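Cellulosomal scaffoldin adaptor protein B (Acetivibrio cellulolyticus, PDB 4UYP) binds, through the calcium-binding dockerin present here, a cohesin of the anchoring scaffoldin ScaC by a type I interaction, probably attaching cellulosomes to the cell surface. Local coordinates at residues G5-N10 with L39-D44. The protein carries 2 engineered substitutions. Residues are numbered along the deposited sequence; the frame is centred on the assembly and turned at random.
With CA (calcium ion), chain L; CA (calcium ion), chain K.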
ATOM      1  N   GLY B   5      -4.337   3.173  26.330  1.00 13.77           N
ATOM      2  CA  GLY B   5      -3.674   4.495  26.088  1.00 14.24           C
ATOM      3  C   GLY B   5      -2.203   4.453  26.361  1.00 14.84           C
ATOM      4  O   GLY B   5      -1.443   5.273  25.858  1.00 14.77           O
ATOM      5  N   ASP B   6      -1.742   3.463  27.150  1.00 13.52           N
ATOM      6  CA  ASP B   6      -0.356   3.463  27.601  1.00 13.75           C
ATOM      7  C   ASP B   6       0.543   2.647  26.698  1.00 15.89           C
ATOM      8  O   ASP B   6       0.957   1.535  26.966  1.00 17.16           O
ATOM      9  CB  ASP B   6      -0.267   2.854  29.023  1.00 14.72           C
ATOM     10  CG  ASP B   6       1.139   2.893  29.513  1.00 14.97           C
ATOM     11  OD1 ASP B   6       2.012   3.661  29.081  1.00 14.33           O
ATOM     12  OD2 ASP B   6       1.462   2.092  30.436  1.00 17.42           O
ATOM     13  N   VAL B   7       0.790   3.210  25.499  1.00 14.34           N
ATOM     14  CA  VAL B   7       1.330   2.407  24.408  0.50 13.83           C
ATOM     15  C   VAL B   7       2.843   2.098  24.592  1.00 14.67           C
ATOM     16  O   VAL B   7       3.300   1.108  24.062  1.00 15.41           O
ATOM     17  CB  VAL B   7       0.999   3.102  23.023  0.50 15.33           C
ATOM     18  CG1 VAL B   7      -0.399   3.777  23.004  0.50 13.37           C
ATOM     19  CG2 VAL B   7       1.904   4.207  22.776  0.50 14.12           C
ATOM     20  N   ASP B   8       3.533   2.906  25.396  1.00 14.58           N
ATOM     21  CA  ASP B   8       4.942   2.656  25.757  1.00 15.06           C
ATOM     22  C   ASP B   8       5.082   1.824  27.021  1.00 17.07           C
ATOM     23  O   ASP B   8       6.217   1.495  27.375  1.00 18.92           O
ATOM     24  CB  ASP B   8       5.850   3.912  25.782  1.00 16.26           C
ATOM     25  CG  ASP B   8       5.505   4.946  26.859  1.00 15.51           C
ATOM     26  OD1 ASP B   8       4.625   4.600  27.760  1.00 16.10           O
ATOM     27  OD2 ASP B   8       6.124   6.030  26.841  1.00 16.58           O
ATOM     28  N   GLY B   9       3.961   1.490  27.659  1.00 16.80           N
ATOM     29  CA  GLY B   9       3.996   0.544  28.833  1.00 19.32           C
ATOM     30  C   GLY B   9       4.620   1.144  30.037  1.00 19.79           C
ATOM     31  O   GLY B   9       5.109   0.367  30.880  1.00 22.74           O
ATOM     32  N   ASN B  10       4.669   2.430  30.230  1.00 16.99           N
ATOM     33  CA  ASN B  10       5.391   2.995  31.341  1.00 18.32           C
ATOM     34  C   ASN B  10       4.437   3.201  32.556  1.00 17.17           C
ATOM     35  O   ASN B  10       4.913   3.800  33.563  1.00 22.29           O
ATOM     36  CB  ASN B  10       6.206   4.300  31.003  1.00 16.64           C
ATOM     37  CG  ASN B  10       5.295   5.533  30.829  1.00 15.41           C
ATOM     38  OD1 ASN B  10       4.090   5.388  30.596  1.00 16.39           O
ATOM     39  ND2 ASN B  10       5.854   6.678  30.912  1.00 18.61           N
ATOM     40  N   LEU B  39      -2.668  -3.590  21.886  1.00 18.94           N
ATOM     41  CA  LEU B  39      -3.949  -3.556  22.501  1.00 19.15           C
ATOM     42  C   LEU B  39      -4.147  -2.192  23.220  1.00 16.31           C
ATOM     43  O   LEU B  39      -5.269  -1.628  23.233  1.00 21.36           O
ATOM     44  CB  LEU B  39      -3.987  -4.631  23.595  1.00 24.12           C
ATOM     45  CG  LEU B  39      -4.684  -5.942  23.232  1.00 31.06           C
ATOM     46  CD1 LEU B  39      -5.156  -6.200  21.813  1.00 32.73           C
ATOM     47  CD2 LEU B  39      -3.806  -7.056  23.839  1.00 34.93           C
ATOM     48  N   ALA B  40      -3.078  -1.644  23.817  1.00 15.35           N
ATOM     49  CA  ALA B  40      -3.210  -0.376  24.539  1.00 15.17           C
ATOM     50  C   ALA B  40      -3.501   0.780  23.538  1.00 15.04           C
ATOM     51  O   ALA B  40      -4.141   1.754  23.911  1.00 15.72           O
ATOM     52  CB  ALA B  40      -1.979  -0.078  25.361  1.00 16.90           C
ATOM     53  N   ALA B  41      -2.960   0.633  22.352  1.00 13.66           N
ATOM     54  CA  ALA B  41      -3.138   1.748  21.380  1.00 14.15           C
ATOM     55  C   ALA B  41      -4.557   1.795  20.825  1.00 13.84           C
ATOM     56  O   ALA B  41      -4.993   2.824  20.306  1.00 13.92           O
ATOM     57  CB  ALA B  41      -2.174   1.505  20.205  1.00 12.97           C
ATOM     58  N   ASP B  42      -5.280   0.681  20.787  1.00 13.70           N
ATOM     59  CA  ASP B  42      -6.551   0.611  20.125  1.00 12.55           C
ATOM     60  C   ASP B  42      -7.659   1.129  21.103  1.00 14.07           C
ATOM     61  O   ASP B  42      -8.524   0.318  21.566  1.00 14.41           O
ATOM     62  CB  ASP B  42      -6.861  -0.839  19.595  1.00 14.20           C
ATOM     63  CG  ASP B  42      -8.167  -0.904  18.903  1.00 15.79           C
ATOM     64  OD1 ASP B  42      -8.700   0.130  18.352  1.00 14.41           O
ATOM     65  OD2 ASP B  42      -8.745  -2.016  18.825  1.00 18.36           O
ATOM     66  N   VAL B  43      -7.646   2.423  21.338  1.00 12.52           N
ATOM     67  CA  VAL B  43      -8.495   2.952  22.394  1.00 12.83           C
ATOM     68  C   VAL B  43      -9.935   3.062  21.935  1.00 15.16           C
ATOM     69  O   VAL B  43     -10.815   3.267  22.823  1.00 15.97           O
ATOM     70  CB  VAL B  43      -7.935   4.250  22.960  1.00 11.86           C
ATOM     71  CG1 VAL B  43      -6.619   4.033  23.649  1.00 13.08           C
ATOM     72  CG2 VAL B  43      -7.671   5.308  21.869  1.00 12.62           C
ATOM     73  N   ASP B  44     -10.282   3.038  20.648  1.00 14.57           N
ATOM     74  CA  ASP B  44     -11.704   2.896  20.278  1.00 18.31           C
ATOM     75  C   ASP B  44     -12.202   1.417  20.220  1.00 17.90           C
ATOM     76  O   ASP B  44     -13.388   1.188  20.023  1.00 21.95           O
ATOM     77  CB  ASP B  44     -12.073   3.771  19.070  1.00 17.02           C
ATOM     78  CG  ASP B  44     -11.596   3.181  17.695  1.00 14.34           C
ATOM     79  OD1 ASP B  44     -10.884   2.150  17.756  1.00 14.18           O
ATOM     80  OD2 ASP B  44     -12.132   3.737  16.707  1.00 15.12           O
TER
HETATM   81 CA    CA L 201       2.829   5.797  28.606  1.00 14.74          CA
HETATM   82 CA    CA K 200      -8.846   1.705  16.729  1.00 13.19          CA
HETATM   83  O   HOH W   1       4.385   7.591  28.212  1.00 13.15           O
HETATM   84  O   HOH W   2      -9.793   3.233  15.111  1.00 11.66           O
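One hydrogen bond crosses the contact, from the residue just before the first calcium ligand Asp6 to the last part of helix 37-41: Gly5 N donates to Ala40 O over 2.8 Å. Its N-H...O angle of 155° is fairly straight, and the donor lies in the carbonyl plane on a lone pair. Methyl groups pack closely beside this bond. Val43 places CG1 anti to its carbonyl carbon, chi1 -65°, which brings that methyl to 3.6 Å from Gly5 N. Ala40 points its CB at the turn, where the methyl lies 3.7 Å from Asp6 O. That carbonyl oxygen also accepts Gly9 N, closing the type I turn from Asp6 to Gly9. Val7 CG1 rests against Ala41, 3.8 Å from its CA. Beyond the two segments, Val7 leans on helix 15-26 and Val43 on helix 51-61, so each valine ties its own loop to the helix that follows. All six touching residues are buried.

Away from this core Asp8, Asn10, Asp42 and Asp44 make no contact across the interface; Asn10 is exposed and the other three partly so. Asp6, with CG anti to its backbone N (chi1 -178°), sends OD1 to the first ion at 2.3 Å, and its carboxylate also finds a polar partner in Gly11. The syn lone pair of OD1 receives Asn10 N, while Asp8 OD1 meets the same N-H from above its carboxylate plane, forming an Asx turn. A water binds the ion and donates to Asp8 OD2, and Ser12 and Asp17 supply further ligands. Asp42 and Asp44 repeat the torsions of Asp6 and Asp8 around the second ion, joined by Asn46, Ser48 and Asp53. Two EF-hand-like calcium loops, packed together at their entrances and followed by helices 15-26 and 51-61, are the duplicated arrangement characteristic of a type I dockerin.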